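Local coordinates for protein esterase (Rhizomucor miehei, PDB 4WY5) that probably hydrolyses carboxylic esters, as a carboxylesterase of the alpha/beta hydrolase fold, at residues Glu269-Ala272 and Gln273-Glu277; Leu237-Leu240 and Glu241-Thr244. All blocks are in the same frame, centred on the assembly; numbering follows the deposited sequence.

Contact 1: residues Glu269-Ala272 and Gln273-Glu277; sequences EKYA and QQLAE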
loop_
_atom_site.group_PDB
_atom_site.type_symbol
_atom_site.label_atom_id
_atom_site.label_comp_id
_atom_site.label_asym_id
_atom_site.label_seq_id
_atom_site.Cartn_x
_atom_site.Cartn_y
_atom_site.Cartn_z
ATOM N N GLU A 269 -13.225 3.596 -3.989
ATOM C CA GLU A 269 -12.879 2.234 -4.397
ATOM C C GLU A 269 -13.669 1.860 -5.660
ATOM O O GLU A 269 -13.188 1.098 -6.499
ATOM C CB GLU A 269 -13.141 1.224 -3.255
ATOM C CG GLU A 269 -12.350 1.523 -1.967
ATOM C CD GLU A 269 -12.488 0.471 -0.869
ATOM O OE1 GLU A 269 -13.197 -0.553 -1.058
ATOM O OE2 GLU A 269 -11.883 0.677 0.217
ATOM N N LYS A 270 -14.837 2.465 -5.847
ATOM C CA LYS A 270 -15.633 2.181 -7.044
ATOM C C LYS A 270 -14.959 2.759 -8.282
ATOM O O LYS A 270 -14.945 2.127 -9.325
ATOM C CB LYS A 270 -17.047 2.734 -6.906
ATOM C CG LYS A 270 -17.910 2.588 -8.163
ATOM C CD LYS A 270 -18.365 1.153 -8.403
ATOM C CE LYS A 270 -19.180 1.057 -9.700
ATOM N NZ LYS A 270 -20.022 -0.181 -9.750
ATOM N N TYR A 271 -14.350 3.931 -8.160
ATOM C CA TYR A 271 -13.640 4.519 -9.305
ATOM C C TYR A 271 -12.424 3.673 -9.709
ATOM O O TYR A 271 -12.121 3.529 -10.899
ATOM C CB TYR A 271 -13.204 5.968 -8.994
ATOM C CG TYR A 271 -12.711 6.763 -10.196
ATOM C CD1 TYR A 271 -13.583 7.134 -11.222
ATOM C CD2 TYR A 271 -11.375 7.145 -10.304
ATOM C CE1 TYR A 271 -13.138 7.862 -12.324
ATOM C CE2 TYR A 271 -10.916 7.871 -11.394
ATOM C CZ TYR A 271 -11.801 8.232 -12.407
ATOM O OH TYR A 271 -11.349 8.952 -13.502
ATOM N N ALA A 272 -11.740 3.089 -8.727
ATOM C CA ALA A 272 -10.642 2.161 -9.024
ATOM C C ALA A 272 -11.135 1.008 -9.908
ATOM O O ALA A 272 -10.470 0.614 -10.868
ATOM C CB ALA A 272 -10.025 1.618 -7.720
ATOM N N GLN A 273 -12.299 0.473 -9.562
ATOM C CA GLN A 273 -12.921 -0.612 -10.312
ATOM C C GLN A 273 -13.268 -0.194 -11.750
ATOM O O GLN A 273 -13.096 -0.978 -12.688
ATOM C CB GLN A 273 -14.186 -1.102 -9.590
ATOM C CG GLN A 273 -13.958 -1.649 -8.177
ATOM C CD GLN A 273 -15.256 -2.100 -7.485
ATOM O OE1 GLN A 273 -16.323 -2.161 -8.101
ATOM N NE2 GLN A 273 -15.154 -2.433 -6.201
ATOM N N GLN A 274 -13.755 1.040 -11.902
ATOM C CA GLN A 274 -14.109 1.621 -13.205
ATOM C C GLN A 274 -12.885 1.749 -14.120
ATOM O O GLN A 274 -12.938 1.441 -15.323
ATOM C CB GLN A 274 -14.736 3.020 -13.032
ATOM C CG GLN A 274 -16.020 3.096 -12.192
ATOM C CD GLN A 274 -16.581 4.525 -12.081
ATOM O OE1 GLN A 274 -16.715 5.080 -10.981
ATOM N NE2 GLN A 274 -16.908 5.123 -13.227
ATOM N N LEU A 275 -11.773 2.195 -13.544
ATOM C CA LEU A 275 -10.547 2.326 -14.321
ATOM C C LEU A 275 -10.065 0.949 -14.789
ATOM O O LEU A 275 -9.705 0.783 -15.956
ATOM C CB LEU A 275 -9.463 3.034 -13.500
ATOM C CG LEU A 275 -9.645 4.524 -13.187
ATOM C CD1 LEU A 275 -8.783 4.899 -12.002
ATOM C CD2 LEU A 275 -9.288 5.425 -14.380
ATOM N N ALA A 276 -10.128 -0.056 -13.922
ATOM C CA ALA A 276 -9.661 -1.388 -14.321
ATOM C C ALA A 276 -10.540 -2.031 -15.409
ATOM O O ALA A 276 -10.043 -2.702 -16.313
ATOM C CB ALA A 276 -9.577 -2.306 -13.091
ATOM N N GLU A 277 -11.843 -1.794 -15.344
ATOM C CA GLU A 277 -12.763 -2.295 -16.365
ATOM C C GLU A 277 -12.444 -1.717 -17.754
ATOM O O GLU A 277 -12.656 -2.368 -18.779
ATOM C CB GLU A 277 -14.205 -1.976 -15.961
ATOM C CG GLU A 277 -15.252 -2.237 -17.039
ATOM C CD GLU A 277 -16.619 -1.639 -16.696
ATOM O OE1 GLU A 277 -17.435 -1.433 -17.625
ATOM O OE2 GLU A 277 -16.866 -1.348 -15.505
#
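Gln274 N donates to Lys270 O at 3.0 Å and Leu275 N to Tyr271 O at the same 3.0 Å, two rungs of a regular i to i+4 ladder that Gln273 N to Glu269 O, longer at 3.3 Å, and Ala276 N to Ala272 O complete. The carboxylate of buried Glu269 forms a salt bridge with Arg286 of strand 282-287, which meets the need of a buried acid for a charged partner. All of this belongs to helix 265-277, the crossover helix of the beta-alpha-beta unit between strands 254-259 and 282-287 in the alpha/beta hydrolase fold. Around the Tyr271 ring, CG of Leu275 sits over one face, and its CD1 lies 3.7 Å from Tyr271 CE2. With CG anti to the backbone N (chi1 -168°), the ring slants across the Leu275 side chain one turn on, and its other neighbours include Ala168 and Ile172 of helix 162-176. Gln274 brings OE1 to the ring's edge, 3.8 Å from Tyr271 CD1, its amide plane nearly perpendicular to the ring (85°). Small Ala272 suits the side facing the sheet, where it packs on Ala284. Partly exposed Gln273 crosses the aliphatic part of Lys270 at about a right angle, its OE1 3.9 Å from Lys270 CD, and also packs on Pro7 of the second subunit.

Contact 2: residues Leu237-Leu240 and Glu241-Thr244; sequences LATL and ELAT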
loop_
_atom_site.group_PDB
_atom_site.type_symbol
_atom_site.label_atom_id
_atom_site.label_comp_id
_atom_site.label_asym_id
_atom_site.label_seq_id
_atom_site.Cartn_x
_atom_site.Cartn_y
_atom_site.Cartn_z
ATOM N N LEU A 237 -16.527 15.339 -15.669
ATOM C CA LEU A 237 -15.374 16.092 -15.204
ATOM C C LEU A 237 -15.682 16.756 -13.859
ATOM O O LEU A 237 -14.776 17.057 -13.075
ATOM C CB LEU A 237 -14.962 17.144 -16.230
ATOM C CG LEU A 237 -14.500 16.650 -17.609
ATOM C CD1 LEU A 237 -14.210 17.836 -18.540
ATOM C CD2 LEU A 237 -13.279 15.732 -17.497
ATOM N N ALA A 238 -16.966 16.942 -13.577
ATOM C CA ALA A 238 -17.391 17.447 -12.272
ATOM C C ALA A 238 -17.551 16.298 -11.281
ATOM O O ALA A 238 -17.023 16.343 -10.161
ATOM C CB ALA A 238 -18.704 18.207 -12.386
ATOM N N THR A 239 -18.277 15.270 -11.705
ATOM C CA THR A 239 -18.508 14.114 -10.855
ATOM C C THR A 239 -18.049 12.853 -11.594
ATOM O O THR A 239 -18.805 12.254 -12.372
ATOM C CB THR A 239 -20.010 14.003 -10.438
ATOM O OG1 THR A 239 -20.847 14.009 -11.600
ATOM C CG2 THR A 239 -20.405 15.165 -9.512
ATOM N N LEU A 240 -16.792 12.484 -11.325
ATOM C CA LEU A 240 -16.074 11.364 -11.931
ATOM C C LEU A 240 -16.872 10.043 -12.014
ATOM O O LEU A 240 -16.661 9.228 -12.912
ATOM C CB LEU A 240 -14.778 11.109 -11.141
ATOM C CG LEU A 240 -13.421 11.791 -11.413
ATOM C CD1 LEU A 240 -13.304 12.347 -12.812
ATOM C CD2 LEU A 240 -13.067 12.844 -10.366
ATOM N N GLU A 241 -17.770 9.821 -11.065
ATOM C CA GLU A 241 -18.565 8.596 -11.042
ATOM C C GLU A 241 -19.361 8.367 -12.341
ATOM O O GLU A 241 -19.679 7.224 -12.689
ATOM C CB GLU A 241 -19.500 8.647 -9.841
ATOM C CG GLU A 241 -20.378 7.465 -9.617
ATOM C CD GLU A 241 -21.502 7.829 -8.686
ATOM O OE1 GLU A 241 -21.921 9.014 -8.724
ATOM O OE2 GLU A 241 -21.940 6.960 -7.903
ATOM N N LEU A 242 -19.637 9.445 -13.076
ATOM C CA LEU A 242 -20.422 9.365 -14.313
ATOM C C LEU A 242 -19.635 8.880 -15.532
ATOM O O LEU A 242 -20.219 8.616 -16.588
ATOM C CB LEU A 242 -21.040 10.733 -14.642
ATOM C CG LEU A 242 -22.084 11.264 -13.649
ATOM C CD1 LEU A 242 -22.644 12.639 -14.070
ATOM C CD2 LEU A 242 -23.196 10.236 -13.467
ATOM N N ALA A 243 -18.319 8.758 -15.389
ATOM C CA ALA A 243 -17.467 8.431 -16.528
ATOM C C ALA A 243 -17.834 7.088 -17.159
ATOM O O ALA A 243 -18.095 6.108 -16.459
ATOM C CB ALA A 243 -16.005 8.438 -16.109
ATOM N N THR A 244 -17.860 7.058 -18.487
ATOM C CA THR A 244 -18.108 5.828 -19.235
ATOM C C THR A 244 -16.832 5.020 -19.395
ATOM O O THR A 244 -15.734 5.516 -19.136
ATOM C CB THR A 244 -18.629 6.093 -20.654
ATOM O OG1 THR A 244 -17.587 6.713 -21.423
ATOM C CG2 THR A 244 -19.878 6.963 -20.639
#
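Thr239 and Leu242 are joined through both backbone and side chain, and the backbone bond is the firmer tie. Leu242 N donates to Thr239 O over 3.0 Å with a nearly straight N-H...O angle of 171°. One residue on, Ala243 N reaches Leu240 O, also at 3.0 Å, but from above the carbonyl plane, 51° out of it. Both bonds run from residue i+3 back to residue i, so the chain winds more tightly here than in an alpha-helix.

The side-chain packing is slight and mostly follows from that winding. Thr239 and Leu242 lie side by side and point the same way, with Leu242 CD1 3.3 Å from Thr239 OG1 and the branch carbon CG at 3.6 Å from the same oxygen. The first torsion of Thr239 (chi1 54°) sets OG1 between its backbone N and carbonyl carbon, on the side where the leucine lies. Both side chains also pack on Val195, an apolar neighbour. The CB of Ala243 comes within 3.4 Å of Leu240 O; a methyl is small enough to fit beside the carbonyl. Leu240, buried and apolar, packs against Thr165 and Ala168 of helix 162-176.

Polar ends serve neighbouring parts of the chain. Glu241, extended beyond CG, is hydrogen-bonded at OE1 to Val195 N and at OE2 to Tyr200 OH, so its carboxylate ties the turn to the loop between strand 185-189 and helix 201-206. At the far end Thr244 OG1 bonds to Asp247 N.

The arrangement is a short 3-10 turn running into an N-cap, with Thr244 capping helix 245-248.

Both contacts are local and partly buried, and they lie against each other: Tyr271 CE1 is 3.8 Å from Leu240 O, while Gln274 NE2 lies 3.5 Å from Glu241 O. Contact 1, on the alpha-helix 265-277 beside the central sheet, runs from buried Tyr271, Ala272 and Leu275 to exposed Lys270 and Ala276; the touching residues of contact 2, in a loop, are all buried or partly exposed. They share Ala168 of helix 162-176, and also helix 245-248, whose Leu248 packs on Tyr271 and Gln274 and whose N-cap is Thr244. A salt bridge to strand 282-287 in contact 1 contrasts with hydrogen bonds into a loop in contact 2. Contact 1 alone also packs on the second subunit.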